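Local atomic coordinates of tetraacyldisaccharide 4'-kinase (Aquifex aeolicus, PDB entry 4EHX), a protein that catalyses transfer of the gamma-phosphate of ATP to the 4'-position of a tetraacyldisaccharide 1-phosphate, giving lipid IVA in lipid A biosynthesis. Residues L153-K156 against K157-K161; E172-K175 against E176-R179; L137-G140 against F141-R144; S10-Y13 against E14-N18. All coordinates share one frame; numbering follows the deposited sequence.

Contact 1 of 4, residues L153-K156 against K157-K161; sequences LLLK and KKDLK
The carboxylate of Asp159 has the side chain of Lys156 over one face. Lys156 CG lies above that face, 3.4 Å from Asp159 OD2, and the two side chains cross at about a right angle. The backbone N of Lys156 reaches the same face and donates a nearly straight hydrogen bond to Asp159 OD2 (2.9 Å, 171°). It comes from well above the carboxylate plane. Water 1 approaches OD2 from the opposite face at 2.8 Å and donates to it. The same water donates to Leu154 O at 2.6 Å, tying the acid to the strand. Leu155 CD2 rests 4.0 Å from Asp159 OD2.

Strand 150-156 turns here into a short, weakly bonded helix at about 157-160. Asp159 OD2 takes the N-H of Lys156, while Asp159 N bonds Lys156 O at 2.8 Å. This pair of bonds closes the strand-to-helix turn. Asp159 OD1 also bonds Ser45 OG, in the predicted ATP site, so the acid links the turn to that loop. With an alanine here, Lys156 N and Ser45 OG would probably lose their shared acceptor group, and the side-chain link from the turn to that loop would go. Lys156 CG takes the crowded position between N and the carbonyl carbon (chi1 62°). The extended chain beyond it carries NZ to Gly48 O. Leu155 CD1 meets Leu160 CD2 at 4.2 Å.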
loop_
_atom_site.group_PDB
_atom_site.type_symbol
_atom_site.label_atom_id
_atom_site.label_comp_id
_atom_site.label_asym_id
_atom_site.label_seq_id
_atom_site.Cartn_x
_atom_site.Cartn_y
_atom_site.Cartn_z
ATOM N N LEU A 153 9.098 8.441 1.793
ATOM C CA LEU A 153 8.830 7.739 3.038
ATOM C C LEU A 153 7.569 8.276 3.669
ATOM O O LEU A 153 7.441 9.485 3.894
ATOM C CB LEU A 153 9.985 7.941 4.023
ATOM C CG LEU A 153 9.777 7.276 5.393
ATOM C CD1 LEU A 153 9.800 5.760 5.270
ATOM C CD2 LEU A 153 10.843 7.764 6.424
ATOM N N LEU A 154 6.647 7.376 3.977
ATOM C CA LEU A 154 5.418 7.754 4.679
ATOM C C LEU A 154 5.636 7.568 6.161
ATOM O O LEU A 154 6.189 6.544 6.586
ATOM C CB LEU A 154 4.243 6.878 4.233
ATOM C CG LEU A 154 3.502 7.330 2.966
ATOM C CD1 LEU A 154 4.444 7.486 1.781
ATOM C CD2 LEU A 154 2.398 6.315 2.642
ATOM N N LEU A 155 5.186 8.548 6.936
ATOM C CA LEU A 155 5.303 8.530 8.388
ATOM C C LEU A 155 3.975 8.897 9.011
ATOM O O LEU A 155 3.390 9.916 8.647
ATOM C CB LEU A 155 6.307 9.585 8.848
ATOM C CG LEU A 155 7.801 9.331 9.021
ATOM C CD1 LEU A 155 8.377 10.589 9.649
ATOM C CD2 LEU A 155 8.097 8.106 9.894
ATOM N N LYS A 156 3.505 8.104 9.968
ATOM C CA LYS A 156 2.363 8.540 10.777
ATOM C C LYS A 156 2.800 8.944 12.179
ATOM O O LYS A 156 3.862 8.533 12.661
ATOM C CB LYS A 156 1.277 7.469 10.837
ATOM C CG LYS A 156 1.726 6.186 11.465
ATOM C CD LYS A 156 0.683 5.109 11.304
ATOM C CE LYS A 156 1.229 3.776 11.763
ATOM N NZ LYS A 156 0.246 2.686 11.535
ATOM N N LYS A 157 1.988 9.756 12.842
ATOM C CA LYS A 157 2.373 10.265 14.158
ATOM C C LYS A 157 2.777 9.116 15.085
ATOM O O LYS A 157 3.761 9.214 15.813
ATOM C CB LYS A 157 1.243 11.099 14.779
ATOM C CG LYS A 157 1.622 11.756 16.111
ATOM C CD LYS A 157 0.432 12.522 16.696
ATOM C CE LYS A 157 0.781 13.211 18.004
ATOM N NZ LYS A 157 -0.413 13.892 18.586
ATOM N N LYS A 158 2.023 8.021 15.045
ATOM C CA LYS A 158 2.310 6.854 15.891
ATOM C C LYS A 158 3.743 6.320 15.717
ATOM O O LYS A 158 4.360 5.841 16.684
ATOM C CB LYS A 158 1.310 5.741 15.580
ATOM C CG LYS A 158 1.370 4.553 16.538
ATOM C CD LYS A 158 0.508 3.416 16.020
ATOM C CE LYS A 158 0.529 2.222 16.963
ATOM N NZ LYS A 158 -0.234 1.066 16.404
ATOM N N ASP A 159 4.263 6.391 14.492
ATOM C CA ASP A 159 5.625 5.912 14.201
ATOM C C ASP A 159 6.671 6.614 15.059
ATOM O O ASP A 159 7.629 5.984 15.526
ATOM C CB ASP A 159 5.982 6.127 12.725
ATOM C CG ASP A 159 5.182 5.241 11.783
ATOM O OD1 ASP A 159 4.763 4.139 12.202
ATOM O OD2 ASP A 159 4.985 5.636 10.607
ATOM N N LEU A 160 6.502 7.922 15.251
ATOM C CA LEU A 160 7.485 8.726 15.990
ATOM C C LEU A 160 7.588 8.333 17.461
ATOM O O LEU A 160 8.576 8.648 18.130
ATOM C CB LEU A 160 7.151 10.214 15.881
ATOM C CG LEU A 160 7.187 10.834 14.483
ATOM C CD1 LEU A 160 6.765 12.288 14.547
ATOM C CD2 LEU A 160 8.577 10.707 13.878
ATOM N N LYS A 161 6.571 7.643 17.962
ATOM C CA LYS A 161 6.560 7.228 19.358
ATOM C C LYS A 161 6.812 5.732 19.511
ATOM O O LYS A 161 6.789 5.215 20.621
ATOM C CB LYS A 161 5.215 7.587 19.997
ATOM C CG LYS A 161 4.839 9.058 19.863
ATOM C CD LYS A 161 3.411 9.335 20.333
ATOM C CE LYS A 161 2.384 8.776 19.361
ATOM N NZ LYS A 161 1.009 9.265 19.652
HETATM O O HOH W 1 6.777 4.964 8.551
#

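Contact 2 of 4, residues E172-K175 against E176-R179; sequences EPLK and EIRR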
loop_
_atom_site.group_PDB
_atom_site.type_symbol
_atom_site.label_atom_id
_atom_site.label_comp_id
_atom_site.label_asym_id
_atom_site.label_seq_id
_atom_site.Cartn_x
_atom_site.Cartn_y
_atom_site.Cartn_z
ATOM N N GLU A 172 12.633 -0.518 11.103
ATOM C CA GLU A 172 13.960 0.106 11.193
ATOM C C GLU A 172 13.896 1.255 12.179
ATOM O O GLU A 172 12.833 1.862 12.354
ATOM C CB GLU A 172 14.375 0.738 9.864
ATOM C CG GLU A 172 14.293 -0.121 8.665
ATOM C CD GLU A 172 14.922 0.564 7.473
ATOM O OE1 GLU A 172 14.175 1.020 6.578
ATOM O OE2 GLU A 172 16.171 0.661 7.449
ATOM N N PRO A 173 15.046 1.599 12.782
ATOM C CA PRO A 173 15.145 2.718 13.723
ATOM C C PRO A 173 14.767 4.013 13.040
ATOM O O PRO A 173 14.981 4.159 11.836
ATOM C CB PRO A 173 16.633 2.754 14.069
ATOM C CG PRO A 173 17.117 1.368 13.823
ATOM C CD PRO A 173 16.313 0.845 12.678
ATOM N N LEU A 174 14.216 4.948 13.810
ATOM C CA LEU A 174 13.794 6.240 13.276
ATOM C C LEU A 174 14.926 7.051 12.629
ATOM O O LEU A 174 14.665 7.902 11.785
ATOM C CB LEU A 174 13.104 7.061 14.371
ATOM C CG LEU A 174 11.774 6.541 14.929
ATOM C CD1 LEU A 174 11.327 7.382 16.131
ATOM C CD2 LEU A 174 10.688 6.517 13.850
ATOM N N LYS A 175 16.180 6.810 13.015
ATOM C CA LYS A 175 17.290 7.539 12.390
ATOM C C LYS A 175 17.317 7.343 10.867
ATOM O O LYS A 175 17.848 8.178 10.133
ATOM C CB LYS A 175 18.650 7.134 12.992
ATOM C CG LYS A 175 19.141 5.751 12.569
ATOM C CD LYS A 175 20.518 5.401 13.185
ATOM C CE LYS A 175 21.016 4.065 12.629
ATOM N NZ LYS A 175 22.406 3.722 13.071
ATOM N N GLU A 176 16.757 6.234 10.397
ATOM C CA GLU A 176 16.750 5.932 8.963
ATOM C C GLU A 176 15.814 6.821 8.150
ATOM O O GLU A 176 15.786 6.757 6.926
ATOM C CB GLU A 176 16.441 4.451 8.723
ATOM C CG GLU A 176 17.487 3.526 9.331
ATOM C CD GLU A 176 18.886 3.776 8.780
ATOM O OE1 GLU A 176 19.860 3.490 9.502
ATOM O OE2 GLU A 176 19.017 4.244 7.623
ATOM N N ILE A 177 15.049 7.659 8.829
ATOM C CA ILE A 177 14.321 8.720 8.139
ATOM C C ILE A 177 15.272 9.518 7.235
ATOM O O ILE A 177 14.872 10.032 6.192
ATOM C CB ILE A 177 13.592 9.637 9.149
ATOM C CG1 ILE A 177 12.369 8.902 9.704
ATOM C CG2 ILE A 177 13.162 10.962 8.491
ATOM C CD1 ILE A 177 11.736 9.570 10.923
ATOM N N ARG A 178 16.544 9.589 7.618
ATOM C CA ARG A 178 17.534 10.299 6.807
ATOM C C ARG A 178 17.651 9.820 5.349
ATOM O O ARG A 178 18.100 10.578 4.484
ATOM C CB ARG A 178 18.917 10.273 7.484
ATOM C CG ARG A 178 19.596 8.905 7.516
ATOM C CD ARG A 178 20.851 8.975 8.399
ATOM N NE ARG A 178 21.494 7.672 8.558
ATOM C CZ ARG A 178 22.331 7.366 9.551
ATOM N NH1 ARG A 178 22.619 8.269 10.483
ATOM N NH2 ARG A 178 22.873 6.155 9.621
ATOM N N ARG A 179 17.278 8.570 5.075
ATOM C CA ARG A 179 17.349 8.049 3.695
ATOM C C ARG A 179 16.286 8.630 2.761
ATOM O O ARG A 179 16.431 8.558 1.542
ATOM C CB ARG A 179 17.257 6.522 3.644
ATOM C CG ARG A 179 18.268 5.800 4.509
ATOM C CD ARG A 179 18.541 4.400 3.969
ATOM N NE ARG A 179 17.351 3.545 3.796
ATOM C CZ ARG A 179 16.864 2.712 4.722
ATOM N NH1 ARG A 179 17.428 2.625 5.924
ATOM N NH2 ARG A 179 15.813 1.948 4.446
HETATM O O HOH W 2 24.325 5.299 11.850
#
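Glu172 and Arg179 approach from opposite directions and meet end-on. Arg179 NH1 donates to Glu172 OE2 at 2.8 Å (164°), and Arg179 NH2 donates to Glu172 OE1 at 2.8 Å. Both oxygens are met on their syn side. The grip is not quite flat, since the carboxylate and guanidinium planes are 35° apart. The Arg179 chain bends at chi3 (-55°), which folds the guanidinium back toward the acids. Arg179 NH1 also donates to Glu176 OE2 at 2.8 Å, from above that carboxylate. One nitrogen thus serves two acids whose nearer oxygens would otherwise probably repel. Glu172 has further partners in Gln142 and Asn21, and Arg179 NH2 also bonds Phe141 O. A leucine in place of Arg179 would probably leave the two nearby carboxylates without the positive charge they share.

Lys175 and Arg178 lie side by side and point the same way. Lys175 CD sits over one face of the Arg178 guanidinium. Their like charges are separated by 4.2 Å between Lys175 NZ and Arg178 NH2, and water 2 accepts from both. On another side of the helix, Leu174 CD2 is 4.4 Å from Ile177 CD1. Backbone bonds from Glu176 N to Pro173 O (3.1 Å) and from Ile177 N to Leu174 O (3.0 Å) step three residues each time. Residues 174-179 form a short 3-10 helix in the loop between helix 157-160 and strand 182-186, with a Glu172-Arg179-Glu176 salt-bridge network along one side.

Contact 3 of 4, residues L137-G140 against F141-R144; sequences LDDG and FQHR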
loop_
_atom_site.group_PDB
_atom_site.type_symbol
_atom_site.label_atom_id
_atom_site.label_comp_id
_atom_site.label_asym_id
_atom_site.label_seq_id
_atom_site.Cartn_x
_atom_site.Cartn_y
_atom_site.Cartn_z
ATOM N N LEU A 137 8.060 1.520 -6.673
ATOM C CA LEU A 137 8.198 0.388 -5.773
ATOM C C LEU A 137 7.106 0.568 -4.737
ATOM O O LEU A 137 7.047 1.594 -4.042
ATOM C CB LEU A 137 9.561 0.387 -5.057
ATOM C CG LEU A 137 10.816 0.663 -5.896
ATOM C CD1 LEU A 137 12.088 0.429 -5.040
ATOM C CD2 LEU A 137 10.851 -0.237 -7.134
ATOM N N ASP A 138 6.214 -0.400 -4.629
ATOM C CA ASP A 138 5.296 -0.317 -3.520
ATOM C C ASP A 138 6.023 -1.020 -2.366
ATOM O O ASP A 138 6.494 -2.155 -2.481
ATOM C CB ASP A 138 3.902 -0.870 -3.843
ATOM C CG ASP A 138 3.870 -2.363 -3.907
ATOM O OD1 ASP A 138 4.951 -2.946 -4.060
ATOM O OD2 ASP A 138 2.768 -2.954 -3.821
ATOM N N ASP A 139 6.165 -0.317 -1.273
ATOM C CA ASP A 139 6.863 -0.872 -0.143
ATOM C C ASP A 139 8.343 -1.144 -0.451
ATOM O O ASP A 139 8.842 -2.259 -0.288
ATOM C CB ASP A 139 6.154 -2.133 0.357
ATOM C CG ASP A 139 6.507 -2.432 1.790
ATOM O OD1 ASP A 139 6.803 -1.451 2.501
ATOM O OD2 ASP A 139 6.523 -3.611 2.198
ATOM N N GLY A 140 9.051 -0.104 -0.874
ATOM C CA GLY A 140 10.413 -0.284 -1.325
ATOM C C GLY A 140 11.465 0.401 -0.476
ATOM O O GLY A 140 12.642 0.361 -0.835
ATOM N N PHE A 141 11.078 1.017 0.643
ATOM C CA PHE A 141 12.069 1.764 1.462
ATOM C C PHE A 141 13.254 0.914 1.964
ATOM O O PHE A 141 14.406 1.368 1.981
ATOM C CB PHE A 141 11.396 2.467 2.660
ATOM C CG PHE A 141 12.263 3.507 3.329
ATOM C CD1 PHE A 141 12.491 4.746 2.727
ATOM C CD2 PHE A 141 12.826 3.265 4.571
ATOM C CE1 PHE A 141 13.292 5.717 3.360
ATOM C CE2 PHE A 141 13.611 4.230 5.219
ATOM C CZ PHE A 141 13.847 5.452 4.606
ATOM N N GLN A 142 12.973 -0.314 2.374
ATOM C CA GLN A 142 14.013 -1.226 2.862
ATOM C C GLN A 142 14.793 -1.952 1.748
ATOM O O GLN A 142 15.825 -2.583 2.014
ATOM C CB GLN A 142 13.386 -2.275 3.790
ATOM C CG GLN A 142 12.959 -1.736 5.160
ATOM C CD GLN A 142 11.679 -0.914 5.105
ATOM O OE1 GLN A 142 10.732 -1.257 4.389
ATOM N NE2 GLN A 142 11.643 0.168 5.863
ATOM N N HIS A 143 14.295 -1.900 0.514
ATOM C CA HIS A 143 14.921 -2.661 -0.572
ATOM C C HIS A 143 16.101 -1.902 -1.187
ATOM O O HIS A 143 16.059 -1.504 -2.356
ATOM C CB HIS A 143 13.890 -3.051 -1.645
ATOM C CG HIS A 143 14.349 -4.176 -2.526
ATOM N ND1 HIS A 143 14.354 -5.491 -2.107
ATOM C CD2 HIS A 143 14.831 -4.184 -3.793
ATOM C CE1 HIS A 143 14.826 -6.260 -3.075
ATOM N NE2 HIS A 143 15.124 -5.492 -4.109
ATOM N N ARG A 144 17.159 -1.717 -0.398
ATOM C CA ARG A 144 18.215 -0.770 -0.750
ATOM C C ARG A 144 19.073 -1.231 -1.918
ATOM O O ARG A 144 19.764 -0.420 -2.541
ATOM C CB ARG A 144 19.088 -0.461 0.467
ATOM C CG ARG A 144 18.308 0.210 1.595
ATOM C CD ARG A 144 19.219 0.693 2.723
ATOM N NE ARG A 144 20.106 1.787 2.313
ATOM C CZ ARG A 144 21.019 2.338 3.112
ATOM N NH1 ARG A 144 21.162 1.905 4.367
ATOM N NH2 ARG A 144 21.801 3.312 2.661
HETATM O O HOH W 3 9.009 0.193 2.766
HETATM O O HOH W 4 11.248 -2.371 1.043
#
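Asp139 and Gln142 meet through a water. The Gln142 side chain starts at CB, which lies 3.5 Å from water 4. That water donates to Asp139 O and accepts a weak bond from Gln142 N. From CB the chain folds back on itself (chi1 -72°, chi2 76°). CG serves to place the amide, and Gln142 CD comes 3.7 Å from water 3. Gln142 OE1 accepts from water 3 at 2.8 Å. Water 3 also donates to Asp139 OD1 at 2.8 Å and takes the N-H of Phe141. Asp139 OD1 and Gln142 OE1 lie 4.4 Å apart and are joined in this way. At the tip, Gln142 NE2 lies at the edge of the Phe141 ring, in its plane. Its polar partners are Glu172 and the backbone O of Asn43. Asp139 OD1 has a second partner in the salt bridge with Arg171.

The backbone closes with a bond from His143 N to Gly140 O at 3.1 Å. Gly140 O is also bonded by Arg148. This is a type I beta turn from Gly140 to His143, overlapped by an inverse gamma turn centred on His143. It follows the end of strand 134-138, near Lys51 of the predicted ATP site, a place consistent with the Walker B region of P-loop kinases.

Contact 4 of 4, residues S10-Y13 against E14-N18; sequences SYLY and EKIIN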
loop_
_atom_site.group_PDB
_atom_site.type_symbol
_atom_site.label_atom_id
_atom_site.label_comp_id
_atom_site.label_asym_id
_atom_site.label_seq_id
_atom_site.Cartn_x
_atom_site.Cartn_y
_atom_site.Cartn_z
ATOM N N SER A 10 14.187 -6.993 20.423
ATOM C CA SER A 10 14.316 -5.679 19.793
ATOM C C SER A 10 15.757 -5.175 19.762
ATOM O O SER A 10 16.205 -4.647 18.754
ATOM C CB SER A 10 13.441 -4.650 20.500
ATOM O OG SER A 10 12.073 -4.951 20.311
ATOM N N TYR A 11 16.471 -5.305 20.877
ATOM C CA TYR A 11 17.864 -4.856 20.914
ATOM C C TYR A 11 18.708 -5.682 19.951
ATOM O O TYR A 11 19.574 -5.152 19.254
ATOM C CB TYR A 11 18.444 -4.971 22.327
ATOM C CG TYR A 11 17.719 -4.155 23.368
ATOM C CD1 TYR A 11 17.249 -2.868 23.089
ATOM C CD2 TYR A 11 17.485 -4.681 24.633
ATOM C CE1 TYR A 11 16.573 -2.133 24.066
ATOM C CE2 TYR A 11 16.829 -3.961 25.602
ATOM C CZ TYR A 11 16.379 -2.694 25.319
ATOM O OH TYR A 11 15.722 -2.011 26.310
ATOM N N LEU A 12 18.461 -6.986 19.908
ATOM C CA LEU A 12 19.200 -7.845 18.985
ATOM C C LEU A 12 18.903 -7.446 17.540
ATOM O O LEU A 12 19.816 -7.232 16.740
ATOM C CB LEU A 12 18.851 -9.314 19.217
ATOM C CG LEU A 12 19.356 -10.311 18.174
ATOM C CD1 LEU A 12 20.870 -10.408 18.223
ATOM C CD2 LEU A 12 18.717 -11.674 18.407
ATOM N N TYR A 13 17.614 -7.342 17.226
ATOM C CA TYR A 13 17.153 -6.944 15.908
ATOM C C TYR A 13 17.759 -5.609 15.477
ATOM O O TYR A 13 18.099 -5.422 14.302
ATOM C CB TYR A 13 15.622 -6.860 15.899
ATOM C CG TYR A 13 15.025 -6.549 14.554
ATOM C CD1 TYR A 13 15.138 -7.444 13.497
ATOM C CD2 TYR A 13 14.329 -5.366 14.342
ATOM C CE1 TYR A 13 14.577 -7.165 12.260
ATOM C CE2 TYR A 13 13.772 -5.073 13.112
ATOM C CZ TYR A 13 13.898 -5.975 12.072
ATOM O OH TYR A 13 13.339 -5.680 10.844
ATOM N N GLU A 14 17.906 -4.678 16.416
ATOM C CA GLU A 14 18.475 -3.384 16.055
ATOM C C GLU A 14 19.920 -3.533 15.572
ATOM O O GLU A 14 20.317 -2.911 14.591
ATOM C CB GLU A 14 18.400 -2.385 17.211
ATOM C CG GLU A 14 18.925 -1.015 16.801
ATOM C CD GLU A 14 18.429 0.113 17.685
ATOM O OE1 GLU A 14 17.947 -0.164 18.806
ATOM O OE2 GLU A 14 18.520 1.281 17.248
ATOM N N LYS A 15 20.695 -4.377 16.248
ATOM C CA LYS A 15 22.074 -4.626 15.827
ATOM C C LYS A 15 22.130 -5.139 14.397
ATOM O O LYS A 15 22.955 -4.683 13.604
ATOM C CB LYS A 15 22.745 -5.645 16.736
ATOM C CG LYS A 15 23.004 -5.147 18.145
ATOM C CD LYS A 15 23.489 -6.286 19.012
ATOM C CE LYS A 15 23.742 -5.844 20.445
ATOM N NZ LYS A 15 22.489 -5.328 21.072
ATOM N N ILE A 16 21.266 -6.103 14.085
ATOM C CA ILE A 16 21.223 -6.706 12.748
ATOM C C ILE A 16 20.853 -5.685 11.665
ATOM O O ILE A 16 21.522 -5.588 10.629
ATOM C CB ILE A 16 20.239 -7.904 12.708
ATOM C CG1 ILE A 16 20.727 -9.026 13.633
ATOM C CG2 ILE A 16 20.055 -8.412 11.269
ATOM C CD1 ILE A 16 19.650 -10.027 14.024
ATOM N N ILE A 17 19.787 -4.928 11.913
ATOM C CA ILE A 17 19.328 -3.901 10.976
ATOM C C ILE A 17 20.368 -2.801 10.778
ATOM O O ILE A 17 20.650 -2.404 9.641
ATOM C CB ILE A 17 17.993 -3.267 11.435
ATOM C CG1 ILE A 17 16.874 -4.305 11.407
ATOM C CG2 ILE A 17 17.594 -2.099 10.519
ATOM C CD1 ILE A 17 16.558 -4.812 10.015
ATOM N N ASN A 18 20.925 -2.308 11.883
ATOM C CA ASN A 18 21.963 -1.274 11.825
ATOM C C ASN A 18 23.194 -1.743 11.061
ATOM O O ASN A 18 23.805 -0.972 10.327
ATOM C CB ASN A 18 22.392 -0.809 13.226
ATOM C CG ASN A 18 21.373 0.119 13.885
ATOM O OD1 ASN A 18 20.391 0.530 13.264
ATOM N ND2 ASN A 18 21.619 0.467 15.152
HETATM O O HOH W 5 20.902 -2.898 20.164
#
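Ile17 CG1 lies over one face of the Tyr13 ring, 3.6 Å from the ring centroid and 18° off its normal. This is a CH-pi contact. The isoleucine branch runs on along the ring toward the hydroxyl, and Ile17 CD1 ends 3.4 Å from Tyr13 OH. Tyr13 CG stands anti to its own N (chi1 -176°), which swings the ring forward along the helix to meet the residue one turn later. The hydroxyl reaches beyond the helix to Arg171 O, so the ring is held at its face and at its end.

The second apolar pair is looser. Leu12 CG and Ile16 CD1 are 4.2 Å apart, with the two side chains slanting past each other. Both residues sit on the surface of helix 7-25. An exposed apolar pair is consistent with an enzyme that works at the membrane interface. On another side of the same helix, Ser10 OG bonds Leu164 O and the N of Ala167, and so fixes the helix to the loop after 157-160.

Backbone bonds follow the usual alpha-helical step of four. Glu14 N donates to Ser10 O at 2.9 Å, Ile16 N to Leu12 O at 3.2 Å, and Ile17 N to Tyr13 O at 3.0 Å, the last of them nearly straight (173°).

One side chain adds a bond to the backbone. Lys15 bends at its last torsion, and its NZ makes a weak bond to Tyr11 O at 3.4 Å. Water 5 bridges the same two atoms. It accepts from Lys15 NZ and donates to Tyr11 O at 2.8 Å.

Along the chain the order is contact 4, contact 3, contact 1, contact 2. Contacts 3 and 1 sit at the ends of strands 134-138 and 150-156, which both pair with strand 38-43; their centres are about 17 Å apart. Contact 2 lies in the loop between helix 157-160 and strand 182-186. It touches all three others, with centres about 11 Å from contact 1 and about 13 Å from contacts 3 and 4. Its 3-10 helix thus packs between the strand ends and helix 7-25. Contact 4 touches neither contact 1 nor contact 3. Contacts 1 and 3 lie beside the predicted ATP loop; contact 2 therefore probably ties the region of the predicted nucleotide site to helix 7-25.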